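Local coordinates for protein gamma-D-glutamyl-L-lysine dipeptidyl-peptidase (Bacillus cereus ATCC 10987, PDB 3H41) that probably cleaves gamma-D-glutamyl-L-lysine bonds in cell-wall peptides as an NlpC/P60 cysteine peptidase, releasing L-Ala-gamma-D-Glu, at residues 84-96 and 221-234. Numbering follows the deposited sequence. Where two conformers were deposited one is given.
Sequences VHGQPTPRNEEGY and HTIYKSHGITIPRD. With ALA (alanine), chain B; DGL (D-glutamic acid), chain C.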
loop_
_atom_site.group_PDB
_atom_site.type_symbol
_atom_site.label_atom_id
_atom_site.label_comp_id
_atom_site.label_asym_id
_atom_site.label_seq_id
_atom_site.Cartn_x
_atom_site.Cartn_y
_atom_site.Cartn_z
ATOM N N VAL A 84 -1.184 2.493 -12.187
ATOM C CA VAL A 84 -0.504 1.550 -11.319
ATOM C C VAL A 84 -1.118 0.176 -11.441
ATOM O O VAL A 84 -2.288 -0.058 -11.103
ATOM C CB VAL A 84 -0.529 2.002 -9.825
ATOM C CG1 VAL A 84 0.233 0.957 -8.932
ATOM C CG2 VAL A 84 0.056 3.459 -9.649
ATOM N N HIS A 85 -0.329 -0.761 -11.930
ATOM C CA HIS A 85 -0.832 -2.110 -12.122
ATOM C C HIS A 85 -0.986 -2.723 -10.727
ATOM O O HIS A 85 -0.159 -2.488 -9.822
ATOM C CB HIS A 85 0.175 -2.963 -12.908
ATOM C CG HIS A 85 0.451 -2.483 -14.308
ATOM N ND1 HIS A 85 1.098 -3.269 -15.245
ATOM C CD2 HIS A 85 0.162 -1.320 -14.933
ATOM C CE1 HIS A 85 1.192 -2.604 -16.384
ATOM N NE2 HIS A 85 0.652 -1.410 -16.217
ATOM N N GLY A 86 -2.040 -3.501 -10.565
ATOM C CA GLY A 86 -2.238 -4.259 -9.338
ATOM C C GLY A 86 -3.022 -3.530 -8.276
ATOM O O GLY A 86 -3.167 -4.037 -7.166
ATOM N N GLN A 87 -3.558 -2.360 -8.635
ATOM C CA GLN A 87 -4.430 -1.610 -7.767
ATOM C C GLN A 87 -5.756 -1.413 -8.472
ATOM O O GLN A 87 -5.964 -0.423 -9.174
ATOM C CB GLN A 87 -3.772 -0.291 -7.366
ATOM C CG GLN A 87 -2.548 -0.504 -6.459
ATOM C CD GLN A 87 -2.066 0.787 -5.812
ATOM O OE1 GLN A 87 -2.677 1.848 -5.986
ATOM N NE2 GLN A 87 -0.943 0.709 -5.088
ATOM N N PRO A 88 -6.660 -2.386 -8.323
ATOM C CA PRO A 88 -7.895 -2.305 -9.126
ATOM C C PRO A 88 -8.795 -1.109 -8.790
ATOM O O PRO A 88 -8.895 -0.698 -7.628
ATOM C CB PRO A 88 -8.605 -3.616 -8.802
ATOM C CG PRO A 88 -7.510 -4.542 -8.359
ATOM C CD PRO A 88 -6.587 -3.651 -7.579
ATOM N N THR A 89 -9.380 -0.519 -9.826
ATOM C CA THR A 89 -10.315 0.576 -9.663
ATOM C C THR A 89 -11.284 0.574 -10.853
ATOM O O THR A 89 -10.870 0.286 -11.975
ATOM C CB THR A 89 -9.608 1.939 -9.590
ATOM O OG1 THR A 89 -10.574 2.993 -9.719
ATOM C CG2 THR A 89 -8.479 2.072 -10.643
ATOM N N PRO A 90 -12.563 0.885 -10.607
ATOM C CA PRO A 90 -13.487 1.043 -11.747
ATOM C C PRO A 90 -13.145 2.230 -12.643
ATOM O O PRO A 90 -13.707 2.330 -13.729
ATOM C CB PRO A 90 -14.858 1.281 -11.084
ATOM C CG PRO A 90 -14.549 1.759 -9.712
ATOM C CD PRO A 90 -13.236 1.076 -9.320
ATOM N N ARG A 91 -12.275 3.128 -12.189
ATOM C CA ARG A 91 -11.892 4.323 -12.967
ATOM C C ARG A 91 -11.073 4.003 -14.227
ATOM O O ARG A 91 -11.055 4.788 -15.190
ATOM C CB ARG A 91 -11.129 5.315 -12.059
ATOM C CG ARG A 91 -11.946 5.736 -10.828
ATOM C CD ARG A 91 -11.060 6.450 -9.788
ATOM N NE ARG A 91 -10.452 7.645 -10.359
ATOM C CZ ARG A 91 -9.454 8.334 -9.809
ATOM N NH1 ARG A 91 -8.920 7.959 -8.644
ATOM N NH2 ARG A 91 -8.996 9.414 -10.420
ATOM N N ASN A 92 -10.380 2.870 -14.229
ATOM C CA ASN A 92 -9.472 2.514 -15.307
ATOM C C ASN A 92 -9.155 1.032 -15.271
ATOM O O ASN A 92 -8.741 0.492 -14.251
ATOM C CB ASN A 92 -8.169 3.300 -15.246
ATOM C CG ASN A 92 -7.346 3.165 -16.533
ATOM O OD1 ASN A 92 -6.709 2.156 -16.771
ATOM N ND2 ASN A 92 -7.350 4.196 -17.347
ATOM N N GLU A 93 -9.318 0.392 -16.422
ATOM C CA GLU A 93 -9.205 -1.043 -16.461
ATOM C C GLU A 93 -7.747 -1.525 -16.413
ATOM O O GLU A 93 -7.512 -2.683 -16.106
ATOM C CB GLU A 93 -10.001 -1.605 -17.659
ATOM C CG GLU A 93 -11.520 -1.419 -17.460
ATOM C CD GLU A 93 -12.375 -2.004 -18.584
ATOM O OE1 GLU A 93 -11.802 -2.573 -19.545
ATOM O OE2 GLU A 93 -13.621 -1.889 -18.492
ATOM N N GLU A 94 -6.774 -0.635 -16.639
ATOM C CA GLU A 94 -5.362 -1.042 -16.642
ATOM C C GLU A 94 -4.646 -0.817 -15.312
ATOM O O GLU A 94 -3.687 -1.505 -14.994
ATOM C CB GLU A 94 -4.587 -0.305 -17.729
ATOM C CG GLU A 94 -3.196 -0.908 -17.975
ATOM C CD GLU A 94 -2.535 -0.422 -19.266
ATOM O OE1 GLU A 94 -3.140 0.407 -19.995
ATOM O OE2 GLU A 94 -1.403 -0.878 -19.539
ATOM N N GLY A 95 -5.092 0.163 -14.543
ATOM C CA GLY A 95 -4.424 0.477 -13.286
ATOM C C GLY A 95 -4.944 1.754 -12.651
ATOM O O GLY A 95 -5.769 2.459 -13.238
ATOM N N TYR A 96 -4.420 2.049 -11.466
ATOM C CA TYR A 96 -4.851 3.199 -10.679
ATOM C C TYR A 96 -4.160 4.434 -11.183
ATOM O O TYR A 96 -2.932 4.478 -11.248
ATOM C CB TYR A 96 -4.568 3.006 -9.165
ATOM C CG TYR A 96 -5.556 3.784 -8.334
ATOM C CD1 TYR A 96 -5.435 5.151 -8.201
ATOM C CD2 TYR A 96 -6.648 3.166 -7.722
ATOM C CE1 TYR A 96 -6.327 5.867 -7.483
ATOM C CE2 TYR A 96 -7.572 3.906 -6.993
ATOM C CZ TYR A 96 -7.395 5.273 -6.886
ATOM O OH TYR A 96 -8.266 6.088 -6.202
ATOM N N HIS A 221 -6.295 -3.111 1.533
ATOM C CA HIS A 221 -5.780 -3.557 0.239
ATOM C C HIS A 221 -4.410 -4.193 0.416
ATOM O O HIS A 221 -4.160 -5.266 -0.126
ATOM C CB HIS A 221 -5.701 -2.373 -0.732
ATOM C CG HIS A 221 -4.914 -2.653 -1.972
ATOM N ND1 HIS A 221 -5.438 -3.372 -3.026
ATOM C CD2 HIS A 221 -3.651 -2.320 -2.325
ATOM C CE1 HIS A 221 -4.540 -3.429 -3.997
ATOM N NE2 HIS A 221 -3.446 -2.808 -3.599
ATOM N N THR A 222 -3.546 -3.551 1.205
ATOM C CA THR A 222 -2.164 -4.059 1.422
ATOM C C THR A 222 -2.107 -5.376 2.186
ATOM O O THR A 222 -1.353 -6.269 1.823
ATOM C CB THR A 222 -1.280 -2.989 2.110
ATOM O OG1 THR A 222 -1.179 -1.847 1.241
ATOM C CG2 THR A 222 0.139 -3.538 2.440
ATOM N N ILE A 223 -2.940 -5.520 3.208
ATOM C CA ILE A 223 -2.997 -6.737 4.023
ATOM C C ILE A 223 -3.421 -7.904 3.137
ATOM O O ILE A 223 -2.761 -8.959 3.119
ATOM C CB ILE A 223 -4.014 -6.604 5.163
ATOM C CG1 ILE A 223 -3.449 -5.717 6.276
ATOM C CG2 ILE A 223 -4.374 -7.974 5.742
ATOM C CD1 ILE A 223 -4.473 -5.367 7.317
ATOM N N TYR A 224 -4.490 -7.701 2.363
ATOM C CA TYR A 224 -4.951 -8.785 1.474
ATOM C C TYR A 224 -3.970 -9.086 0.354
ATOM O O TYR A 224 -3.706 -10.253 0.091
ATOM C CB TYR A 224 -6.356 -8.501 0.946
ATOM C CG TYR A 224 -7.416 -9.002 1.888
ATOM C CD1 TYR A 224 -7.910 -10.335 1.771
ATOM C CD2 TYR A 224 -7.934 -8.215 2.902
ATOM C CE1 TYR A 224 -8.858 -10.817 2.613
ATOM C CE2 TYR A 224 -8.901 -8.719 3.767
ATOM C CZ TYR A 224 -9.359 -10.028 3.596
ATOM O OH TYR A 224 -10.297 -10.573 4.426
ATOM N N LYS A 225 -3.406 -8.051 -0.263
ATOM C CA LYS A 225 -2.537 -8.219 -1.412
ATOM C C LYS A 225 -1.271 -8.989 -1.051
ATOM O O LYS A 225 -0.816 -9.863 -1.820
ATOM C CB LYS A 225 -2.161 -6.875 -2.005
ATOM C CG LYS A 225 -1.330 -7.048 -3.269
ATOM C CD LYS A 225 -1.650 -6.089 -4.370
ATOM C CE LYS A 225 -0.661 -6.234 -5.532
ATOM N NZ LYS A 225 -0.357 -4.929 -6.222
ATOM N N SER A 226 -0.752 -8.699 0.139
ATOM C CA SER A 226 0.461 -9.369 0.659
ATOM C C SER A 226 0.256 -10.842 0.959
ATOM O O SER A 226 1.240 -11.582 1.135
ATOM C CB SER A 226 0.973 -8.642 1.902
ATOM O OG SER A 226 0.147 -8.828 3.053
ATOM N N HIS A 227 -1.005 -11.259 1.053
ATOM C CA HIS A 227 -1.393 -12.646 1.273
ATOM C C HIS A 227 -2.042 -13.257 0.020
ATOM O O HIS A 227 -2.786 -14.270 0.103
ATOM C CB HIS A 227 -2.338 -12.742 2.483
ATOM C CG HIS A 227 -1.644 -12.511 3.786
ATOM N ND1 HIS A 227 -0.868 -13.479 4.389
ATOM C CD2 HIS A 227 -1.551 -11.410 4.573
ATOM C CE1 HIS A 227 -0.372 -13.002 5.518
ATOM N NE2 HIS A 227 -0.756 -11.745 5.649
ATOM N N GLY A 228 -1.750 -12.658 -1.126
ATOM C CA GLY A 228 -2.121 -13.222 -2.446
ATOM C C GLY A 228 -3.520 -12.904 -2.968
ATOM O O GLY A 228 -3.950 -13.452 -3.978
ATOM N N ILE A 229 -4.234 -12.020 -2.292
ATOM C CA ILE A 229 -5.633 -11.688 -2.687
ATOM C C ILE A 229 -5.706 -10.208 -3.054
ATOM O O ILE A 229 -5.532 -9.337 -2.208
ATOM C CB ILE A 229 -6.624 -12.033 -1.567
ATOM C CG1 ILE A 229 -6.524 -13.512 -1.211
ATOM C CG2 ILE A 229 -8.055 -11.628 -1.987
ATOM C CD1 ILE A 229 -7.428 -13.956 -0.112
ATOM N N THR A 230 -5.928 -9.925 -4.333
ATOM C CA THR A 230 -5.946 -8.552 -4.807
ATOM C C THR A 230 -7.385 -8.055 -4.742
ATOM O O THR A 230 -8.267 -8.631 -5.391
ATOM C CB THR A 230 -5.415 -8.474 -6.231
ATOM O OG1 THR A 230 -4.063 -8.946 -6.227
ATOM C CG2 THR A 230 -5.449 -7.027 -6.715
ATOM N N ILE A 231 -7.610 -7.061 -3.882
ATOM C CA ILE A 231 -8.911 -6.422 -3.721
ATOM C C ILE A 231 -8.748 -4.996 -4.260
ATOM O O ILE A 231 -7.648 -4.557 -4.445
ATOM C CB ILE A 231 -9.404 -6.466 -2.234
ATOM C CG1 ILE A 231 -8.674 -5.443 -1.346
ATOM C CG2 ILE A 231 -9.199 -7.869 -1.656
ATOM C CD1 ILE A 231 -9.112 -5.458 0.151
ATOM N N PRO A 232 -9.848 -4.289 -4.551
ATOM C CA PRO A 232 -9.737 -2.921 -5.065
ATOM C C PRO A 232 -8.985 -2.005 -4.105
ATOM O O PRO A 232 -8.970 -2.244 -2.897
ATOM C CB PRO A 232 -11.195 -2.471 -5.229
ATOM C CG PRO A 232 -11.964 -3.752 -5.359
ATOM C CD PRO A 232 -11.241 -4.746 -4.484
ATOM N N ARG A 233 -8.351 -0.982 -4.646
ATOM C CA ARG A 233 -7.631 -0.024 -3.842
ATOM C C ARG A 233 -8.516 0.800 -2.893
ATOM O O ARG A 233 -8.120 1.048 -1.763
ATOM C CB ARG A 233 -6.821 0.913 -4.743
ATOM C CG ARG A 233 -6.220 2.119 -4.071
ATOM C CD ARG A 233 -5.225 1.733 -3.104
ATOM N NE ARG A 233 -4.631 2.837 -2.321
ATOM C CZ ARG A 233 -5.167 3.434 -1.257
ATOM N NH1 ARG A 233 -6.404 3.191 -0.871
ATOM N NH2 ARG A 233 -4.446 4.310 -0.582
ATOM N N ASP A 234 -9.691 1.234 -3.362
ATOM C CA ASP A 234 -10.519 2.177 -2.615
ATOM C C ASP A 234 -11.679 1.510 -1.853
ATOM O O ASP A 234 -12.124 0.400 -2.173
ATOM C CB ASP A 234 -11.047 3.263 -3.560
ATOM C CG ASP A 234 -9.954 4.220 -4.060
ATOM O OD1 ASP A 234 -8.918 4.347 -3.421
ATOM O OD2 ASP A 234 -10.138 4.860 -5.110
HETATM N N ALA B . -7.672 6.728 -3.392
HETATM C CA ALA B . -7.633 7.098 -1.909
HETATM C C ALA B . -9.028 7.014 -1.301
HETATM O O ALA B . -10.030 7.205 -2.005
HETATM C CB ALA B . -7.091 8.511 -1.715
HETATM N N DGL C . -9.111 6.739 0.001
HETATM C CA DGL C . -10.411 6.748 0.678
HETATM C C DGL C . -11.309 5.666 0.156
HETATM O O DGL C . -12.542 5.783 0.180
HETATM C CB DGL C . -10.212 6.589 2.194
HETATM C CG DGL C . -11.503 6.749 3.019
HETATM C CD DGL C . -12.384 7.941 2.648
HETATM O OE1 DGL C . -12.387 8.906 3.433
HETATM O OE2 DGL C . -13.113 7.926 1.618
HETATM O OXT DGL C . -10.821 4.605 -0.255
HETATM O O HOH W 1 -0.691 -2.435 -4.465
HETATM O O HOH W 2 -10.515 1.044 -6.157
HETATM O O HOH W 3 -11.385 3.530 -7.225
#
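Tyr96 and Asp234 meet at the substrate's amino end, where a loop of the N-terminal SH3-type domain closes against the NlpC/P60 catalytic domain. Tyr96 OH donates a very short bond of 2.5 Å to Asp234 OD2, which lies at the ring edge, the carboxylate standing nearly upright to the ring (84°). The other oxygen, Asp234 OD1, accepts from the bound alanine N at 2.7 Å, and the same nitrogen is bonded to Glu61 O. One carboxylate thus serves tyrosine and ligand together, consistent with recognition of the free amino end of L-Ala. Arg91 NH1, salt-bridged to Glu61, adds a weak bond to Tyr96 OH.

Beside this pair, Arg233 CB and CG lie against the CD2-CE2 side of the Tyr96 ring, with CG 3.7 Å from CE2; ring and guanidinium planes are 40° apart. With CG anti to the backbone N, the aliphatic part lies along the tyrosine before a bend at chi2 turns the guanidinium to Asp215, a substrate-binding residue salt-bridged to NH2; Thr209 is a further polar partner. The backbone of Arg233 is tied as well: its N-H points almost straight (166°) at Pro88 O, 3.0 Å away and in the carbonyl plane. A water links that same Pro88 O to Asp234 N.

Farther from the ligand, Pro88 CG packs on Thr230 CG2 at 3.6 Å. On helix 218-225, His221 ND1 donates to Ile231 O, which sets the turn of the ring and leaves CE1 facing Gly86 O at 3.5 Å. Lys225 NZ reaches Gly86 O from above the carbonyl plane at 3.1 Å, and one water joins this NZ to His221 NE2 and Gln87 NE2.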